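Local coordinates for protein threonine phosphate decarboxylase-like enzyme (Sulfurospirillum multivorans, PDB 6OUX) that catalyses the pyridoxal phosphate-dependent decarboxylation of L-serine O-phosphate to ethanolamine O-phosphate, a precursor in norcobamide biosynthesis, at residues Q84-Q88 and I263-L267; E110-L115 and R252-M258. One frame throughout, in Å; residues are numbered along the deposited sequence.

Interaction 1: Q84-Q88 and I263-L267; sequences QRSLQ and IDALL
The guanidinium of Arg85 lies with one face against one methyl of Leu267, CD1, which sits 3.4 Å above the plane, over its centre. Around the edge of the same group come the polar partners. Water 1 lies in the plane at the edge, while the carboxylate of Asp264 arrives slightly tilted from it, with the two flat groups turned 55° apart. Arg85 NH2 gives a salt-bridging hydrogen bond to Asp264 OD1 at 2.8 Å, meeting that oxygen on its anti side. Water 1 makes a second link, accepting from Arg85 NH1 at 2.7 Å and donating to Asp264 OD1 at 2.9 Å, so the one carboxylate oxygen is gripped twice. NH1 also donates to the side-chain OE1 of Gln88, one turn along the helix, at 2.9 Å; it reaches a lone pair in the carbonyl plane. With OE1 held there, Gln88 NE2 bonds to the backbone O of Ile102 in the neighbouring strand and rests against Ile263 CG2. The Arg85 chain bends at chi2 (-63°), which swings its end across to the other helix. An alanine here would remove the lid over Leu267 CD1 and is likely to leave Asp264 without its countercharge and Gln88 OE1 without this donor. Deeper in, Gln84 CG packs on Leu267 CD2 at 3.7 Å, the two side chains crossing at about a right angle; Leu267 thus spreads one methyl under the guanidinium and the other against the aliphatic part of Gln84. Near the periphery of the aminotransferase-type PLP fold, this contact joins helix 84-95 to helix 260-266 and Leu267, beside strand 102-105, outermost in this chain's seven-stranded sheet.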
loop_
_atom_site.group_PDB
_atom_site.type_symbol
_atom_site.label_atom_id
_atom_site.label_comp_id
_atom_site.label_asym_id
_atom_site.label_seq_id
_atom_site.Cartn_x
_atom_site.Cartn_y
_atom_site.Cartn_z
ATOM N N GLN A 84 3.543 8.880 -8.650
ATOM C CA GLN A 84 4.918 8.801 -8.158
ATOM C C GLN A 84 5.776 10.032 -8.472
ATOM O O GLN A 84 6.366 10.645 -7.550
ATOM C CB GLN A 84 5.574 7.496 -8.630
ATOM C CG GLN A 84 7.001 7.289 -8.167
ATOM C CD GLN A 84 7.161 6.644 -6.794
ATOM O OE1 GLN A 84 6.242 5.970 -6.231
ATOM N NE2 GLN A 84 8.352 6.803 -6.254
ATOM N N ARG A 85 5.822 10.446 -9.745
ATOM C CA ARG A 85 6.629 11.635 -10.135
ATOM C C ARG A 85 6.282 12.921 -9.373
ATOM O O ARG A 85 7.167 13.794 -9.092
ATOM C CB ARG A 85 6.549 11.898 -11.666
ATOM C CG ARG A 85 7.108 10.796 -12.573
ATOM C CD ARG A 85 8.609 10.582 -12.354
ATOM N NE ARG A 85 9.206 9.492 -13.137
ATOM C CZ ARG A 85 10.438 9.003 -12.942
ATOM N NH1 ARG A 85 11.202 9.479 -11.971
ATOM N NH2 ARG A 85 10.890 7.984 -13.675
ATOM N N SER A 86 4.998 13.093 -9.038
ATOM C CA SER A 86 4.624 14.286 -8.352
ATOM C C SER A 86 5.086 14.178 -6.886
ATOM O O SER A 86 5.496 15.182 -6.308
ATOM C CB SER A 86 3.126 14.628 -8.556
ATOM O OG SER A 86 2.546 15.175 -7.402
ATOM N N LEU A 87 5.066 12.967 -6.321
ATOM C CA LEU A 87 5.498 12.691 -4.939
ATOM C C LEU A 87 7.023 12.835 -4.772
ATOM O O LEU A 87 7.507 13.445 -3.813
ATOM C CB LEU A 87 5.086 11.275 -4.536
ATOM C CG LEU A 87 3.579 11.013 -4.535
ATOM C CD1 LEU A 87 3.290 9.547 -4.316
ATOM C CD2 LEU A 87 2.911 11.921 -3.525
ATOM N N GLN A 88 7.754 12.381 -5.777
ATOM C CA GLN A 88 9.184 12.637 -5.880
ATOM C C GLN A 88 9.527 14.110 -5.731
ATOM O O GLN A 88 10.449 14.532 -4.943
ATOM C CB GLN A 88 9.685 12.090 -7.219
ATOM C CG GLN A 88 9.812 10.593 -7.286
ATOM C CD GLN A 88 10.484 10.193 -8.572
ATOM O OE1 GLN A 88 10.421 10.930 -9.526
ATOM N NE2 GLN A 88 11.129 9.060 -8.603
ATOM N N ILE A 263 15.534 3.408 -10.430
ATOM C CA ILE A 263 14.135 3.850 -10.138
ATOM C C ILE A 263 13.301 3.935 -11.429
ATOM O O ILE A 263 12.123 3.520 -11.437
ATOM C CB ILE A 263 14.093 5.176 -9.403
ATOM C CG1 ILE A 263 14.651 5.002 -7.979
ATOM C CG2 ILE A 263 12.685 5.753 -9.339
ATOM C CD1 ILE A 263 14.910 6.316 -7.298
ATOM N N ASP A 264 13.905 4.438 -12.521
ATOM C CA ASP A 264 13.158 4.625 -13.811
ATOM C C ASP A 264 12.685 3.284 -14.290
ATOM O O ASP A 264 11.542 3.163 -14.712
ATOM C CB ASP A 264 14.016 5.223 -14.936
ATOM C CG ASP A 264 14.374 6.661 -14.707
ATOM O OD1 ASP A 264 13.561 7.470 -14.142
ATOM O OD2 ASP A 264 15.506 6.991 -15.133
ATOM N N ALA A 265 13.582 2.284 -14.211
ATOM C CA ALA A 265 13.290 0.900 -14.608
ATOM C C ALA A 265 12.188 0.270 -13.756
ATOM O O ALA A 265 11.239 -0.320 -14.272
ATOM C CB ALA A 265 14.558 0.050 -14.550
ATOM N N LEU A 266 12.289 0.400 -12.443
ATOM C CA LEU A 266 11.206 -0.081 -11.574
ATOM C C LEU A 266 9.841 0.567 -11.901
ATOM O O LEU A 266 8.826 -0.121 -11.942
ATOM C CB LEU A 266 11.607 0.071 -10.105
ATOM C CG LEU A 266 12.806 -0.799 -9.675
ATOM C CD1 LEU A 266 13.234 -0.485 -8.249
ATOM C CD2 LEU A 266 12.544 -2.289 -9.809
ATOM N N LEU A 267 9.832 1.872 -12.161
ATOM C CA LEU A 267 8.629 2.598 -12.563
ATOM C C LEU A 267 8.135 2.270 -13.993
ATOM O O LEU A 267 7.035 2.682 -14.357
ATOM C CB LEU A 267 8.799 4.121 -12.399
ATOM C CG LEU A 267 9.163 4.709 -11.012
ATOM C CD1 LEU A 267 9.292 6.237 -11.101
ATOM C CD2 LEU A 267 8.178 4.306 -9.923
HETATM O O HOH W 1 13.358 7.999 -11.348
#

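Interaction 2: E110-L115 and R252-M258; sequences EIIQML and RLGYALM
Glu110 and Arg252 meet in a salt bridge at the outer end of this contact, with Glu110 OE2 2.6 Å from Arg252 NH1. The hydrogen bond within it is weak despite the short distance, because the N-H points well off the oxygen (120°). The carboxylate and guanidinium planes stand almost perpendicular, 84° apart, and OE2 comes in obliquely. Bends at chi2 of Glu110 and chi3 of Arg252 bring the charged ends together. Arg252 also packs on Asn274 of the second subunit, placing this charge pair beside the dimer interface.

Elsewhere the contact is mostly apolar, through carbon and sulfur. The helix backbone bonds within itself, Met114 N to Glu110 O and Leu115 N to Ile111 O, whereas strand 254-257 pairs with the strands beside it: Gly254 and Ala256 with Gly105 and Phe103 of strand 102-105, Tyr255 and Leu257 with Lys240 and Ile238 of strand 236-241. Past the strand, Met258 O accepts from Asn101 ND2.

Ile111 lies over the strand, its CG2 reaching Ala256 CB at 3.9 Å and its CD1 resting near the backbone, 3.8 Å from Gly254 O. Leu115 CD2 touches Met258 SD at 4.0 Å. This chemistry suggests that helix and sheet are held mainly by burial of apolar surface, while the poorly aligned charge pair probably adds mainly electrostatic attraction at the partly exposed end.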
loop_
_atom_site.group_PDB
_atom_site.type_symbol
_atom_site.label_atom_id
_atom_site.label_comp_id
_atom_site.label_asym_id
_atom_site.label_seq_id
_atom_site.Cartn_x
_atom_site.Cartn_y
_atom_site.Cartn_z
ATOM N N GLU A 110 9.375 -3.094 3.328
ATOM C CA GLU A 110 8.801 -3.385 2.011
ATOM C C GLU A 110 9.747 -2.963 0.865
ATOM O O GLU A 110 9.885 -3.709 -0.133
ATOM C CB GLU A 110 7.420 -2.767 1.786
ATOM C CG GLU A 110 6.292 -3.152 2.764
ATOM C CD GLU A 110 6.467 -2.638 4.211
ATOM O OE1 GLU A 110 7.256 -1.731 4.492
ATOM O OE2 GLU A 110 5.789 -3.156 5.133
ATOM N N ILE A 111 10.380 -1.794 0.989
ATOM C CA ILE A 111 11.324 -1.362 -0.021
ATOM C C ILE A 111 12.539 -2.293 -0.066
ATOM O O ILE A 111 12.979 -2.658 -1.151
ATOM C CB ILE A 111 11.698 0.107 0.146
ATOM C CG1 ILE A 111 10.447 0.964 -0.177
ATOM C CG2 ILE A 111 12.870 0.474 -0.779
ATOM C CD1 ILE A 111 10.646 2.428 0.321
ATOM N N ILE A 112 13.070 -2.705 1.094
ATOM C CA ILE A 112 14.236 -3.587 1.107
ATOM C C ILE A 112 13.924 -4.972 0.549
ATOM O O ILE A 112 14.725 -5.557 -0.141
ATOM C CB ILE A 112 14.857 -3.668 2.517
ATOM C CG1 ILE A 112 15.435 -2.307 2.918
ATOM C CG2 ILE A 112 15.968 -4.726 2.584
ATOM C CD1 ILE A 112 15.898 -2.233 4.365
ATOM N N GLN A 113 12.724 -5.459 0.791
ATOM C CA GLN A 113 12.281 -6.700 0.205
ATOM C C GLN A 113 12.202 -6.626 -1.302
ATOM O O GLN A 113 12.636 -7.604 -1.944
ATOM C CB GLN A 113 10.968 -7.167 0.875
ATOM C CG GLN A 113 11.274 -7.530 2.337
ATOM C CD GLN A 113 10.084 -7.738 3.285
ATOM O OE1 GLN A 113 10.261 -8.282 4.405
ATOM N NE2 GLN A 113 8.894 -7.314 2.873
ATOM N N MET A 114 11.678 -5.535 -1.864
ATOM C CA MET A 114 11.732 -5.256 -3.344
ATOM C C MET A 114 13.162 -5.222 -3.876
ATOM O O MET A 114 13.467 -5.887 -4.856
ATOM C CB MET A 114 10.956 -3.992 -3.696
ATOM C CG MET A 114 11.103 -3.422 -5.132
ATOM S SD MET A 114 10.489 -1.718 -5.360
ATOM C CE MET A 114 11.959 -0.849 -4.805
ATOM N N LEU A 115 14.074 -4.533 -3.173
ATOM C CA LEU A 115 15.473 -4.535 -3.544
ATOM C C LEU A 115 16.123 -5.924 -3.570
ATOM O O LEU A 115 16.850 -6.267 -4.503
ATOM C CB LEU A 115 16.269 -3.599 -2.608
ATOM C CG LEU A 115 15.928 -2.105 -2.729
ATOM C CD1 LEU A 115 16.651 -1.312 -1.652
ATOM C CD2 LEU A 115 16.293 -1.598 -4.114
ATOM N N ARG A 252 0.969 4.104 5.911
ATOM C CA ARG A 252 2.238 3.385 5.737
ATOM C C ARG A 252 3.048 4.003 4.628
ATOM O O ARG A 252 2.691 3.905 3.465
ATOM C CB ARG A 252 1.993 1.901 5.437
ATOM C CG ARG A 252 1.321 1.136 6.581
ATOM C CD ARG A 252 1.727 -0.340 6.626
ATOM N NE ARG A 252 1.836 -0.923 5.283
ATOM C CZ ARG A 252 2.593 -1.977 4.961
ATOM N NH1 ARG A 252 3.335 -2.605 5.883
ATOM N NH2 ARG A 252 2.608 -2.417 3.706
ATOM N N LEU A 253 4.154 4.645 4.999
ATOM C CA LEU A 253 4.992 5.382 4.061
ATOM C C LEU A 253 6.458 5.231 4.347
ATOM O O LEU A 253 6.877 5.314 5.473
ATOM C CB LEU A 253 4.751 6.869 4.189
ATOM C CG LEU A 253 3.405 7.387 3.766
ATOM C CD1 LEU A 253 3.282 8.823 4.232
ATOM C CD2 LEU A 253 3.242 7.275 2.269
ATOM N N GLY A 254 7.248 5.069 3.304
ATOM C CA GLY A 254 8.688 5.095 3.472
ATOM C C GLY A 254 9.279 5.529 2.171
ATOM O O GLY A 254 8.569 5.532 1.117
ATOM N N TYR A 255 10.548 5.903 2.210
ATOM C CA TYR A 255 11.221 6.254 0.944
ATOM C C TYR A 255 12.606 5.612 0.872
ATOM O O TYR A 255 13.118 5.080 1.860
ATOM C CB TYR A 255 11.280 7.773 0.729
ATOM C CG TYR A 255 12.298 8.504 1.643
ATOM C CD1 TYR A 255 11.961 8.910 2.908
ATOM C CD2 TYR A 255 13.568 8.745 1.221
ATOM C CE1 TYR A 255 12.871 9.587 3.729
ATOM C CE2 TYR A 255 14.495 9.387 2.034
ATOM C CZ TYR A 255 14.143 9.779 3.276
ATOM O OH TYR A 255 15.057 10.380 4.037
ATOM N N ALA A 256 13.162 5.614 -0.320
ATOM C CA ALA A 256 14.552 5.248 -0.577
ATOM C C ALA A 256 15.197 6.261 -1.492
ATOM O O ALA A 256 14.518 6.846 -2.362
ATOM C CB ALA A 256 14.649 3.887 -1.213
ATOM N N LEU A 257 16.503 6.441 -1.316
ATOM C CA LEU A 257 17.379 7.215 -2.236
ATOM C C LEU A 257 18.267 6.178 -2.945
ATOM O O LEU A 257 18.940 5.368 -2.298
ATOM C CB LEU A 257 18.256 8.185 -1.462
ATOM C CG LEU A 257 17.534 9.142 -0.494
ATOM C CD1 LEU A 257 18.505 10.085 0.198
ATOM C CD2 LEU A 257 16.444 9.958 -1.147
ATOM N N MET A 258 18.214 6.179 -4.260
ATOM C CA MET A 258 18.925 5.205 -5.041
ATOM C C MET A 258 19.168 5.716 -6.451
ATOM O O MET A 258 18.743 6.802 -6.831
ATOM C CB MET A 258 18.202 3.842 -5.029
ATOM C CG MET A 258 16.810 3.786 -5.628
ATOM S SD MET A 258 15.988 2.119 -5.553
ATOM C CE MET A 258 14.954 2.311 -4.344
#

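Overall arrangement
Interaction 2 is the buried contact, setting helix 108-116 on a strand inside the seven-stranded sheet; interaction 1 lies farther out, its centre about 25 Å from that of the chain against about 13 Å. The two centres are about 12 Å apart and the contacts touch: Met258 CG lies 3.4 Å from Ile263 CG1, and Met114 CE 3.7 Å from Leu266 CD1. Strand 254-257 is followed in the chain by helix 260-266, so successive elements serve both. Each has one salt bridge. That of interaction 1 is joined by a water and a glutamine, whereas that of interaction 2 stands at the partly exposed end of a largely apolar interface.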